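Local structure of beta-galactosidase (Streptococcus pneumoniae, 4CUA) at residues Leu19-Ser25 with Pro109-Val115; Asn47-Asn53 with Arg169-Thr174; Pro92-Glu98 with Arg159-Ala165. The protein hydrolyses terminal beta-galactosides as a multidomain enzyme, of which the fragment described here is a carbohydrate-binding module that probably recognises galactose-containing glycans. All blocks are in the same frame, centred on the assembly; numbering follows the deposited sequence. Where two conformers were deposited one is given.

Interaction 1: residues Leu19-Ser25 with Pro109-Val115; sequences LAFASDS and PKNPSFV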
loop_
_atom_site.group_PDB
_atom_site.type_symbol
_atom_site.label_atom_id
_atom_site.label_comp_id
_atom_site.label_asym_id
_atom_site.label_seq_id
_atom_site.Cartn_x
_atom_site.Cartn_y
_atom_site.Cartn_z
ATOM N N LEU A 19 -6.800 -7.614 0.244
ATOM C CA LEU A 19 -7.305 -6.513 -0.580
ATOM C C LEU A 19 -6.385 -5.344 -0.375
ATOM O O LEU A 19 -6.089 -4.962 0.754
ATOM C CB LEU A 19 -8.692 -6.083 -0.072
ATOM C CG LEU A 19 -9.396 -4.855 -0.616
ATOM C CD1 LEU A 19 -9.762 -5.094 -2.074
ATOM C CD2 LEU A 19 -10.688 -4.669 0.177
ATOM N N ALA A 20 -5.914 -4.774 -1.475
ATOM C CA ALA A 20 -5.214 -3.485 -1.446
ATOM C C ALA A 20 -6.219 -2.367 -1.317
ATOM O O ALA A 20 -7.349 -2.399 -1.851
ATOM C CB ALA A 20 -4.405 -3.303 -2.729
ATOM N N PHE A 21 -5.831 -1.314 -0.609
ATOM C CA PHE A 21 -6.703 -0.149 -0.441
ATOM C C PHE A 21 -5.804 1.101 -0.491
ATOM O O PHE A 21 -4.599 1.053 -0.265
ATOM C CB PHE A 21 -7.483 -0.234 0.878
ATOM C CG PHE A 21 -6.604 -0.260 2.125
ATOM C CD1 PHE A 21 -6.184 0.904 2.741
ATOM C CD2 PHE A 21 -6.217 -1.483 2.717
ATOM C CE1 PHE A 21 -5.429 0.877 3.875
ATOM C CE2 PHE A 21 -5.443 -1.492 3.824
ATOM C CZ PHE A 21 -5.018 -0.317 4.396
ATOM N N ALA A 22 -6.431 2.249 -0.821
ATOM C CA ALA A 22 -5.752 3.519 -0.861
ATOM C C ALA A 22 -6.651 4.597 -0.372
ATOM O O ALA A 22 -7.870 4.490 -0.492
ATOM C CB ALA A 22 -5.298 3.852 -2.248
ATOM N N SER A 23 -6.061 5.637 0.204
ATOM C CA SER A 23 -6.894 6.785 0.619
ATOM C C SER A 23 -7.546 7.465 -0.603
ATOM O O SER A 23 -8.682 7.938 -0.533
ATOM C CB SER A 23 -6.001 7.768 1.357
ATOM O OG SER A 23 -4.892 8.156 0.625
ATOM N N ASP A 24 -6.839 7.521 -1.708
ATOM C CA ASP A 24 -7.262 8.126 -2.949
ATOM C C ASP A 24 -6.389 7.579 -4.062
ATOM O O ASP A 24 -5.242 7.115 -3.849
ATOM C CB ASP A 24 -7.151 9.657 -2.890
ATOM C CG ASP A 24 -7.829 10.334 -3.996
ATOM O OD1 ASP A 24 -8.913 9.916 -4.407
ATOM O OD2 ASP A 24 -7.246 11.386 -4.486
ATOM N N SER A 25 -6.899 7.639 -5.297
ATOM C CA SER A 25 -6.212 7.204 -6.456
ATOM C C SER A 25 -6.528 7.985 -7.728
ATOM O O SER A 25 -7.657 8.468 -7.870
ATOM C CB SER A 25 -6.534 5.729 -6.787
ATOM O OG SER A 25 -6.414 4.884 -5.634
ATOM N N PRO A 109 -13.316 -1.895 2.530
ATOM C CA PRO A 109 -13.909 -0.670 1.992
ATOM C C PRO A 109 -14.834 -0.952 0.806
ATOM O O PRO A 109 -14.663 -1.873 0.018
ATOM C CB PRO A 109 -12.699 0.166 1.611
ATOM C CG PRO A 109 -11.623 -0.314 2.557
ATOM C CD PRO A 109 -11.854 -1.803 2.603
ATOM N N LYS A 110 -15.890 -0.157 0.696
ATOM C CA LYS A 110 -16.797 -0.271 -0.422
ATOM C C LYS A 110 -16.154 0.138 -1.731
ATOM O O LYS A 110 -16.460 -0.416 -2.809
ATOM C CB LYS A 110 -18.015 0.634 -0.183
ATOM C CG LYS A 110 -18.872 0.240 1.013
ATOM C CD LYS A 110 -19.606 -1.024 0.702
ATOM C CE LYS A 110 -20.712 -1.367 1.696
ATOM N NZ LYS A 110 -20.177 -1.440 3.064
ATOM N N ASN A 111 -15.240 1.105 -1.642
ATOM C CA ASN A 111 -14.520 1.589 -2.807
ATOM C C ASN A 111 -13.047 1.672 -2.431
ATOM O O ASN A 111 -12.547 2.714 -2.009
ATOM C CB ASN A 111 -15.043 2.926 -3.263
ATOM C CG ASN A 111 -16.510 2.886 -3.541
ATOM O OD1 ASN A 111 -16.913 2.608 -4.642
ATOM N ND2 ASN A 111 -17.307 3.110 -2.509
ATOM N N PRO A 112 -12.324 0.549 -2.537
ATOM C CA PRO A 112 -10.969 0.442 -1.966
ATOM C C PRO A 112 -9.921 1.375 -2.516
ATOM O O PRO A 112 -9.015 1.694 -1.787
ATOM C CB PRO A 112 -10.549 -1.019 -2.204
ATOM C CG PRO A 112 -11.650 -1.626 -2.935
ATOM C CD PRO A 112 -12.837 -0.755 -3.015
ATOM N N SER A 113 -10.095 1.907 -3.728
ATOM C CA SER A 113 -9.142 2.871 -4.275
ATOM C C SER A 113 -9.369 4.284 -3.681
ATOM O O SER A 113 -8.561 5.158 -3.964
ATOM C CB SER A 113 -9.231 2.937 -5.797
ATOM O OG SER A 113 -8.566 1.799 -6.376
ATOM N N PHE A 114 -10.477 4.449 -2.984
ATOM C CA PHE A 114 -10.888 5.800 -2.545
ATOM C C PHE A 114 -11.407 5.785 -1.131
ATOM O O PHE A 114 -12.503 6.266 -0.820
ATOM C CB PHE A 114 -11.990 6.318 -3.493
ATOM C CG PHE A 114 -11.577 6.323 -4.899
ATOM C CD1 PHE A 114 -10.839 7.358 -5.444
ATOM C CD2 PHE A 114 -11.923 5.271 -5.724
ATOM C CE1 PHE A 114 -10.465 7.279 -6.763
ATOM C CE2 PHE A 114 -11.556 5.216 -7.057
ATOM C CZ PHE A 114 -10.838 6.237 -7.569
ATOM N N VAL A 115 -10.671 5.197 -0.186
ATOM C CA VAL A 115 -11.170 4.978 1.156
ATOM C C VAL A 115 -11.499 6.324 1.830
ATOM O O VAL A 115 -12.406 6.420 2.619
ATOM C CB VAL A 115 -10.172 4.134 1.965
ATOM C CG1 VAL A 115 -10.663 4.004 3.375
ATOM C CG2 VAL A 115 -9.972 2.754 1.343
#
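An edge strand can be closed by a loop as well as by another strand, and strand 19-22 is an example. At its start Leu19 points across the gap, its CD2 3.9 Å from CD of Pro109 and its CD1 4.0 Å from CG of Pro112, so that two prolines form the apolar wall opposite. The carbonyl of Ala20 comes next, with O 3.5 Å from CB of Pro112. Phe21 meets the loop chiefly through CB, 3.9 Å from CG2 of Val115; its ring leads away and stacks with Phe122. Ala22 makes both backbone hydrogen bonds, its N donating to O of Pro112 (2.8 Å) and its O accepting from N of Val115 (2.9 Å). The strand ends here. CB of Ser23 points away from the loop, and its OG is hydrogen-bonded to N of Ser60. Asp24, salt-bridged to Arg54, brings OD1 to 3.4 Å from CD1 at the edge of the Phe114 ring. Ser25 finishes the contact with a hydrogen bond from OG to O of Ser113 (2.7 Å). Within the loop, N of Phe114 bonds to O of Asn111 (2.9 Å), a beta turn that offers O of Pro112 to Ala22 and O of Ser113 to Ser25. Strand 19-22 pairs with strand 58-67, and segment 109-115, part of the long connection between strands 94-100 and 128-130, covers its other edge, flanking the beta-sandwich of a galactose-binding-like domain.

Interaction 2: residues Asn47-Asn53 with Arg169-Thr174; sequences NRWTNWN and RGTSIT. With CA (calcium ion), chain C; EDO (1,2-ethanediol), chain D; EDO (1,2-ethanediol), chain F.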
loop_
_atom_site.group_PDB
_atom_site.type_symbol
_atom_site.label_atom_id
_atom_site.label_comp_id
_atom_site.label_asym_id
_atom_site.label_seq_id
_atom_site.Cartn_x
_atom_site.Cartn_y
_atom_site.Cartn_z
ATOM N N ASN A 47 0.957 -0.557 -15.393
ATOM C CA ASN A 47 0.367 -1.306 -14.273
ATOM C C ASN A 47 0.850 -0.679 -12.956
ATOM O O ASN A 47 2.000 -0.814 -12.574
ATOM C CB ASN A 47 0.813 -2.774 -14.300
ATOM C CG ASN A 47 0.165 -3.557 -13.170
ATOM O OD1 ASN A 47 0.749 -3.680 -12.077
ATOM N ND2 ASN A 47 -1.016 -4.042 -13.408
ATOM N N ARG A 48 0.002 0.125 -12.357
ATOM C CA ARG A 48 0.406 0.898 -11.197
ATOM C C ARG A 48 -0.773 1.503 -10.497
ATOM O O ARG A 48 -1.798 1.777 -11.137
ATOM C CB ARG A 48 1.417 1.953 -11.598
ATOM C CG ARG A 48 0.968 2.830 -12.758
ATOM C CD ARG A 48 2.015 3.855 -13.075
ATOM N NE ARG A 48 1.695 4.689 -14.224
ATOM C CZ ARG A 48 2.024 4.406 -15.485
ATOM N NH1 ARG A 48 2.615 3.288 -15.830
ATOM N NH2 ARG A 48 1.669 5.272 -16.452
ATOM N N TRP A 49 -0.648 1.710 -9.169
ATOM C CA TRP A 49 -1.431 2.697 -8.484
ATOM C C TRP A 49 -0.683 4.007 -8.575
ATOM O O TRP A 49 0.546 4.053 -8.484
ATOM C CB TRP A 49 -1.578 2.343 -7.011
ATOM C CG TRP A 49 -2.113 3.500 -6.203
ATOM C CD1 TRP A 49 -3.391 3.787 -5.996
ATOM C CD2 TRP A 49 -1.333 4.509 -5.522
ATOM N NE1 TRP A 49 -3.502 4.916 -5.218
ATOM C CE2 TRP A 49 -2.259 5.393 -4.943
ATOM C CE3 TRP A 49 0.015 4.749 -5.389
ATOM C CZ2 TRP A 49 -1.856 6.494 -4.177
ATOM C CZ3 TRP A 49 0.416 5.845 -4.611
ATOM C CH2 TRP A 49 -0.527 6.694 -4.033
ATOM N N THR A 50 -1.423 5.100 -8.784
ATOM C CA THR A 50 -0.850 6.435 -8.569
ATOM C C THR A 50 -1.942 7.291 -8.009
ATOM O O THR A 50 -3.107 6.954 -8.084
ATOM C CB THR A 50 -0.341 7.094 -9.864
ATOM O OG1 THR A 50 -1.430 7.686 -10.566
ATOM C CG2 THR A 50 0.406 6.176 -10.807
ATOM N N ASN A 51 -1.510 8.448 -7.487
ATOM C CA ASN A 51 -2.441 9.546 -7.157
ATOM C C ASN A 51 -2.095 10.731 -8.081
ATOM O O ASN A 51 -2.235 11.892 -7.650
ATOM C CB ASN A 51 -2.469 9.894 -5.714
ATOM C CG ASN A 51 -1.153 10.379 -5.174
ATOM O OD1 ASN A 51 -0.121 10.210 -5.819
ATOM N ND2 ASN A 51 -1.174 10.939 -3.944
ATOM N N TRP A 52 -1.721 10.448 -9.305
ATOM C CA TRP A 52 -1.369 11.469 -10.296
ATOM C C TRP A 52 -2.537 12.437 -10.469
ATOM O O TRP A 52 -3.637 12.056 -10.702
ATOM C CB TRP A 52 -0.986 10.809 -11.608
ATOM C CG TRP A 52 -0.679 11.782 -12.698
ATOM C CD1 TRP A 52 0.519 12.427 -12.902
ATOM C CD2 TRP A 52 -1.548 12.181 -13.753
ATOM N NE1 TRP A 52 0.403 13.241 -14.015
ATOM C CE2 TRP A 52 -0.825 13.079 -14.564
ATOM C CE3 TRP A 52 -2.857 11.896 -14.084
ATOM C CZ2 TRP A 52 -1.406 13.726 -15.681
ATOM C CZ3 TRP A 52 -3.434 12.534 -15.217
ATOM C CH2 TRP A 52 -2.698 13.428 -15.982
ATOM N N ASN A 53 -2.211 13.718 -10.376
ATOM C CA ASN A 53 -3.142 14.828 -10.571
ATOM C C ASN A 53 -4.323 14.802 -9.619
ATOM O O ASN A 53 -5.382 15.343 -9.950
ATOM C CB ASN A 53 -3.568 14.881 -12.014
ATOM C CG ASN A 53 -4.173 16.226 -12.382
ATOM O OD1 ASN A 53 -3.711 17.240 -11.886
ATOM N ND2 ASN A 53 -5.224 16.216 -13.200
ATOM N N ARG A 169 3.589 15.137 -10.038
ATOM C CA ARG A 169 2.172 15.349 -9.876
ATOM C C ARG A 169 1.513 14.157 -9.077
ATOM O O ARG A 169 0.307 14.122 -8.861
ATOM C CB ARG A 169 1.519 15.553 -11.237
ATOM C CG ARG A 169 1.963 16.859 -11.965
ATOM C CD ARG A 169 1.433 16.943 -13.363
ATOM N NE ARG A 169 -0.014 17.291 -13.351
ATOM C CZ ARG A 169 -0.785 17.278 -14.432
ATOM N NH1 ARG A 169 -0.311 17.002 -15.624
ATOM N NH2 ARG A 169 -2.066 17.622 -14.289
ATOM N N GLY A 170 2.348 13.187 -8.651
ATOM C CA GLY A 170 1.858 12.118 -7.798
ATOM C C GLY A 170 2.932 11.125 -7.471
ATOM O O GLY A 170 4.044 11.205 -7.984
ATOM N N THR A 171 2.518 10.182 -6.600
ATOM C CA THR A 171 3.319 9.037 -6.168
ATOM C C THR A 171 2.826 7.859 -6.974
ATOM O O THR A 171 1.677 7.818 -7.407
ATOM C CB THR A 171 3.166 8.807 -4.682
ATOM O OG1 THR A 171 3.620 10.014 -4.030
ATOM C CG2 THR A 171 4.049 7.660 -4.206
ATOM N N SER A 172 3.713 6.898 -7.171
ATOM C CA SER A 172 3.412 5.767 -8.017
ATOM C C SER A 172 4.047 4.438 -7.554
ATOM O O SER A 172 5.234 4.379 -7.272
ATOM C CB SER A 172 3.883 6.064 -9.429
ATOM O OG SER A 172 3.653 5.004 -10.358
ATOM N N ILE A 173 3.272 3.374 -7.596
ATOM C CA ILE A 173 3.670 2.030 -7.155
ATOM C C ILE A 173 3.132 1.000 -8.132
ATOM O O ILE A 173 1.936 0.910 -8.340
ATOM C CB ILE A 173 3.101 1.736 -5.770
ATOM C CG1 ILE A 173 3.699 2.650 -4.707
ATOM C CG2 ILE A 173 3.354 0.263 -5.377
ATOM C CD1 ILE A 173 2.982 2.565 -3.358
ATOM N N THR A 174 4.044 0.165 -8.677
ATOM C CA THR A 174 3.574 -0.940 -9.558
ATOM C C THR A 174 3.132 -2.200 -8.758
ATOM O O THR A 174 2.215 -2.862 -9.161
ATOM C CB THR A 174 4.574 -1.293 -10.628
ATOM O OG1 THR A 174 4.030 -2.346 -11.436
ATOM C CG2 THR A 174 5.914 -1.666 -10.141
HETATM CA CA CA C . 1.035 -4.686 -10.053
HETATM C C1 EDO D . 1.311 8.476 -14.523
HETATM O O1 EDO D . 1.698 8.156 -15.848
HETATM C C2 EDO D . -0.138 8.154 -14.229
HETATM O O2 EDO D . -0.300 6.699 -14.321
HETATM C C1 EDO F . -3.760 0.338 -15.486
HETATM O O1 EDO F . -4.758 0.472 -14.504
HETATM C C2 EDO F . -2.801 1.514 -15.422
HETATM O O2 EDO F . -1.998 1.476 -14.211
HETATM O O HOH W 1 1.397 10.895 -2.417
HETATM O O HOH W 2 -1.139 18.228 -11.019
#
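The calcium site of this module is built partly where two distant pieces of chain meet: Asn47 OD1 and Thr174 O bind the ion at 2.3 and 2.4 Å, and Asn33, Asp36, Leu38 and Glu175 complete the shell. The same two residues are tied directly, Thr174 OG1 donating to O of Asn47 (2.8 Å). From the metal the segments run antiparallel. Trp49 and Ile173 form a hydrogen-bonded pair, with Trp49 N to Ile173 O at 2.8 Å and Ile173 N to Trp49 O at 2.9 Å; on their face, Trp49 CE3 lies 4.2 Å from Ile173 CD1, and both side chains pack on Met162 inside the beta-sandwich. Thr50 and Ser172 make the adjoining non-hydrogen-bonded pair, their side chains on the other face, where Thr50 OG1 reaches Asp29 and Ser172 OG reaches His84. A calcium ion at the edge of the sandwich is a recurrent feature of galactose-binding-like carbohydrate-binding modules. Past the short strands an ST turn, Trp52 N to Thr50 OG1 (3.1 Å), bends the chain. Asn51 N still bonds to Thr171 O (3.2 Å), while Asn51 OD1 accepts a hydrogen bond from Thr171 N (2.8 Å), a side chain standing in for a backbone carbonyl. Gly170 fits closely here, since a CB would clash with Trp52 N. At the exposed end Asn53 N bonds to Arg169 O (3.0 Å), and the Arg169 guanidinium lays one face near Trp52, NH1 being 3.5 Å from CZ2.

Interaction 3: residues Pro92-Glu98 with Arg159-Ala165; sequences PKSYVIE and RIRMVKA. With EDO (1,2-ethanediol), chain E.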
loop_
_atom_site.group_PDB
_atom_site.type_symbol
_atom_site.label_atom_id
_atom_site.label_comp_id
_atom_site.label_asym_id
_atom_site.label_seq_id
_atom_site.Cartn_x
_atom_site.Cartn_y
_atom_site.Cartn_z
ATOM N N PRO A 92 7.905 8.841 -3.446
ATOM C CA PRO A 92 7.495 10.000 -2.626
ATOM C C PRO A 92 8.710 10.666 -1.974
ATOM O O PRO A 92 9.757 10.048 -1.838
ATOM C CB PRO A 92 6.620 9.378 -1.572
ATOM C CG PRO A 92 7.116 7.923 -1.449
ATOM C CD PRO A 92 7.607 7.564 -2.806
ATOM N N LYS A 93 8.546 11.911 -1.571
ATOM C CA LYS A 93 9.636 12.561 -0.843
ATOM C C LYS A 93 9.654 12.184 0.632
ATOM O O LYS A 93 10.691 12.343 1.260
ATOM C CB LYS A 93 9.539 14.096 -0.987
ATOM C CG LYS A 93 8.337 14.749 -0.341
ATOM C CD LYS A 93 8.424 16.289 -0.444
ATOM C CE LYS A 93 7.211 16.961 0.145
ATOM N NZ LYS A 93 7.455 18.475 0.121
ATOM N N SER A 94 8.556 11.744 1.219
ATOM C CA SER A 94 8.526 11.338 2.587
ATOM C C SER A 94 7.441 10.286 2.749
ATOM O O SER A 94 6.539 10.205 1.901
ATOM C CB SER A 94 8.273 12.565 3.495
ATOM O OG SER A 94 6.949 13.065 3.374
ATOM N N TYR A 95 7.536 9.480 3.783
ATOM C CA TYR A 95 6.555 8.428 4.062
ATOM C C TYR A 95 6.591 7.975 5.492
ATOM O O TYR A 95 7.558 8.219 6.240
ATOM C CB TYR A 95 6.819 7.184 3.142
ATOM C CG TYR A 95 8.181 6.570 3.458
ATOM C CD1 TYR A 95 9.322 7.020 2.858
ATOM C CD2 TYR A 95 8.289 5.550 4.366
ATOM C CE1 TYR A 95 10.585 6.494 3.190
ATOM C CE2 TYR A 95 9.539 5.034 4.698
ATOM C CZ TYR A 95 10.650 5.500 4.079
ATOM O OH TYR A 95 11.906 4.969 4.453
ATOM N N VAL A 96 5.544 7.328 5.908
ATOM C CA VAL A 96 5.451 6.672 7.181
ATOM C C VAL A 96 4.788 5.330 6.927
ATOM O O VAL A 96 3.766 5.248 6.242
ATOM C CB VAL A 96 4.556 7.415 8.165
ATOM C CG1 VAL A 96 4.400 6.660 9.465
ATOM C CG2 VAL A 96 5.156 8.792 8.399
ATOM N N ILE A 97 5.350 4.269 7.482
ATOM C CA ILE A 97 4.716 2.958 7.462
ATOM C C ILE A 97 4.001 2.698 8.785
ATOM O O ILE A 97 4.594 2.887 9.886
ATOM C CB ILE A 97 5.742 1.828 7.162
ATOM C CG1 ILE A 97 6.398 2.056 5.811
ATOM C CG2 ILE A 97 5.102 0.462 7.243
ATOM C CD1 ILE A 97 7.594 1.204 5.502
ATOM N N GLU A 98 2.749 2.287 8.707
ATOM C CA GLU A 98 1.829 2.222 9.843
ATOM C C GLU A 98 1.089 0.927 9.868
ATOM O O GLU A 98 0.890 0.326 8.810
ATOM C CB GLU A 98 0.819 3.394 9.725
ATOM C CG GLU A 98 1.506 4.722 9.903
ATOM C CD GLU A 98 0.644 5.936 9.567
ATOM O OE1 GLU A 98 -0.092 5.954 8.553
ATOM O OE2 GLU A 98 0.733 6.902 10.334
ATOM N N ARG A 159 -0.173 -0.065 6.060
ATOM C CA ARG A 159 -0.163 0.891 4.967
ATOM C C ARG A 159 1.090 1.735 4.965
ATOM O O ARG A 159 1.798 1.878 5.996
ATOM C CB ARG A 159 -1.381 1.803 4.961
ATOM C CG ARG A 159 -1.385 2.891 6.037
ATOM C CD ARG A 159 -2.736 3.591 6.055
ATOM N NE ARG A 159 -2.653 4.702 7.003
ATOM C CZ ARG A 159 -3.707 5.487 7.260
ATOM N NH1 ARG A 159 -4.850 5.324 6.606
ATOM N NH2 ARG A 159 -3.560 6.454 8.138
ATOM N N ILE A 160 1.408 2.266 3.804
ATOM C CA ILE A 160 2.451 3.217 3.621
ATOM C C ILE A 160 1.792 4.541 3.176
ATOM O O ILE A 160 1.127 4.608 2.198
ATOM C CB ILE A 160 3.619 2.691 2.728
ATOM C CG1 ILE A 160 4.723 3.694 2.654
ATOM C CG2 ILE A 160 3.114 2.290 1.330
ATOM C CD1 ILE A 160 5.979 3.250 1.929
ATOM N N ARG A 161 2.036 5.583 3.976
ATOM C CA ARG A 161 1.404 6.906 3.806
ATOM C C ARG A 161 2.477 7.864 3.353
ATOM O O ARG A 161 3.549 8.030 4.007
ATOM C CB ARG A 161 0.783 7.301 5.140
ATOM C CG ARG A 161 0.093 8.672 5.091
ATOM C CD ARG A 161 -0.792 8.862 6.274
ATOM N NE ARG A 161 -0.139 8.607 7.560
ATOM C CZ ARG A 161 0.675 9.441 8.187
ATOM N NH1 ARG A 161 0.936 10.654 7.709
ATOM N NH2 ARG A 161 1.185 9.061 9.341
HETATM N N MSE A 162 2.248 8.497 2.204
HETATM C CA MSE A 162 3.303 9.066 1.408
HETATM C C MSE A 162 3.015 10.440 0.836
HETATM O O MSE A 162 1.904 10.676 0.379
HETATM C CB MSE A 162 3.523 8.209 0.145
HETATM C CG MSE A 162 3.949 6.786 0.537
HETATM SE SE MSE A 162 3.849 5.572 -1.008
HETATM C CE MSE A 162 1.908 5.555 -1.222
ATOM N N VAL A 163 3.975 11.338 0.887
ATOM C CA VAL A 163 3.806 12.655 0.269
ATOM C C VAL A 163 4.570 12.697 -1.021
ATOM O O VAL A 163 5.777 12.339 -1.077
ATOM C CB VAL A 163 4.313 13.772 1.198
ATOM C CG1 VAL A 163 3.995 15.105 0.544
ATOM C CG2 VAL A 163 3.626 13.712 2.534
ATOM N N LYS A 164 3.939 13.132 -2.112
ATOM C CA LYS A 164 4.611 13.197 -3.386
ATOM C C LYS A 164 5.789 14.121 -3.431
ATOM O O LYS A 164 5.841 15.073 -2.654
ATOM C CB LYS A 164 3.652 13.616 -4.494
ATOM C CG LYS A 164 3.299 15.091 -4.453
ATOM C CD LYS A 164 2.529 15.505 -5.693
ATOM C CE LYS A 164 2.417 17.046 -5.774
ATOM N NZ LYS A 164 3.747 17.712 -5.906
ATOM N N ALA A 165 6.682 13.864 -4.358
ATOM C CA ALA A 165 7.831 14.734 -4.577
ATOM C C ALA A 165 7.291 16.061 -5.147
ATOM O O ALA A 165 6.363 16.090 -5.935
ATOM C CB ALA A 165 8.783 14.086 -5.537
HETATM C C1 EDO E . -7.142 5.807 4.528
HETATM O O1 EDO E . -8.147 6.306 3.777
HETATM C C2 EDO E . -6.705 4.459 3.820
HETATM O O2 EDO E . -5.444 4.213 4.162
HETATM O O HOH W 3 -2.069 7.884 10.632
#
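Ile97 CG1 meets Ile160 CG1 at 3.9 Å at the apolar centre of this strand pair, where Tyr95 CB also meets Met162 CG (a selenomethionine) at 3.9 Å and Tyr95 CD2 lies 4.1 Å from Ile160 CD1. Pro92 continues this face beyond the strand, its CB 3.7 Å from CB of Met162. From strand 70-83, Leu79 packs on Ile97 and Ile160, and Phe83 on Pro92 and Met162. Alternation along strands 94-98 and 159-163 thus sorts side chains by chemistry. Between the faces runs an antiparallel ladder: N of Val96 donates to O of Arg161 (2.8 Å) and N of Arg161 to O of Val96 (2.9 Å), while Glu98 and Arg159 exchange N-to-O bonds of 2.9 and 3.0 Å. At the far end N of Val163 donates to O of Ser94 (3.0 Å), and N of Lys93 donates to O of Val163 (2.8 Å). The other face carries Val96 and Val163 and, at its polar end, a salt-bridge network of Glu98, Arg159 and Arg161. Glu98 OE1 accepts from NE of Arg161 (2.8 Å) and from NE of Arg159 (3.2 Å), and Glu98 OE2 stands a very short 2.4 Å from NH2 of Arg161. Trp128 makes a cation-pi contact with Arg159. The sheet therefore joins an oily inner face to an outer one where Glu98 bridges two arginines and Glu58, through a further salt bridge, supplies Arg161 with a second carboxylate.

Overall arrangement
The three contacts belong to one galactose-binding-like domain and all reach the same antiparallel sheet, with centres 12 to 16 Å apart. Along the chain, interaction 1 crosses both of the others, whereas interaction 3 lies nested inside the loop closed by interaction 2. Strand 58-67 links interactions 1 and 3, pairing with strands 19-22 and 157-163; interaction 2 joins through strand 172-177, which pairs with strand 70-83, itself paired with 58-67. Trp49 is a direct junction: its NE1 probably bonds to O of Asp24 (3.1 Å), and its CZ3 lies 3.7 Å from CE of Met162. Interleaved long-range closures of this kind knit remote parts of a helix-free chain into a single compact module.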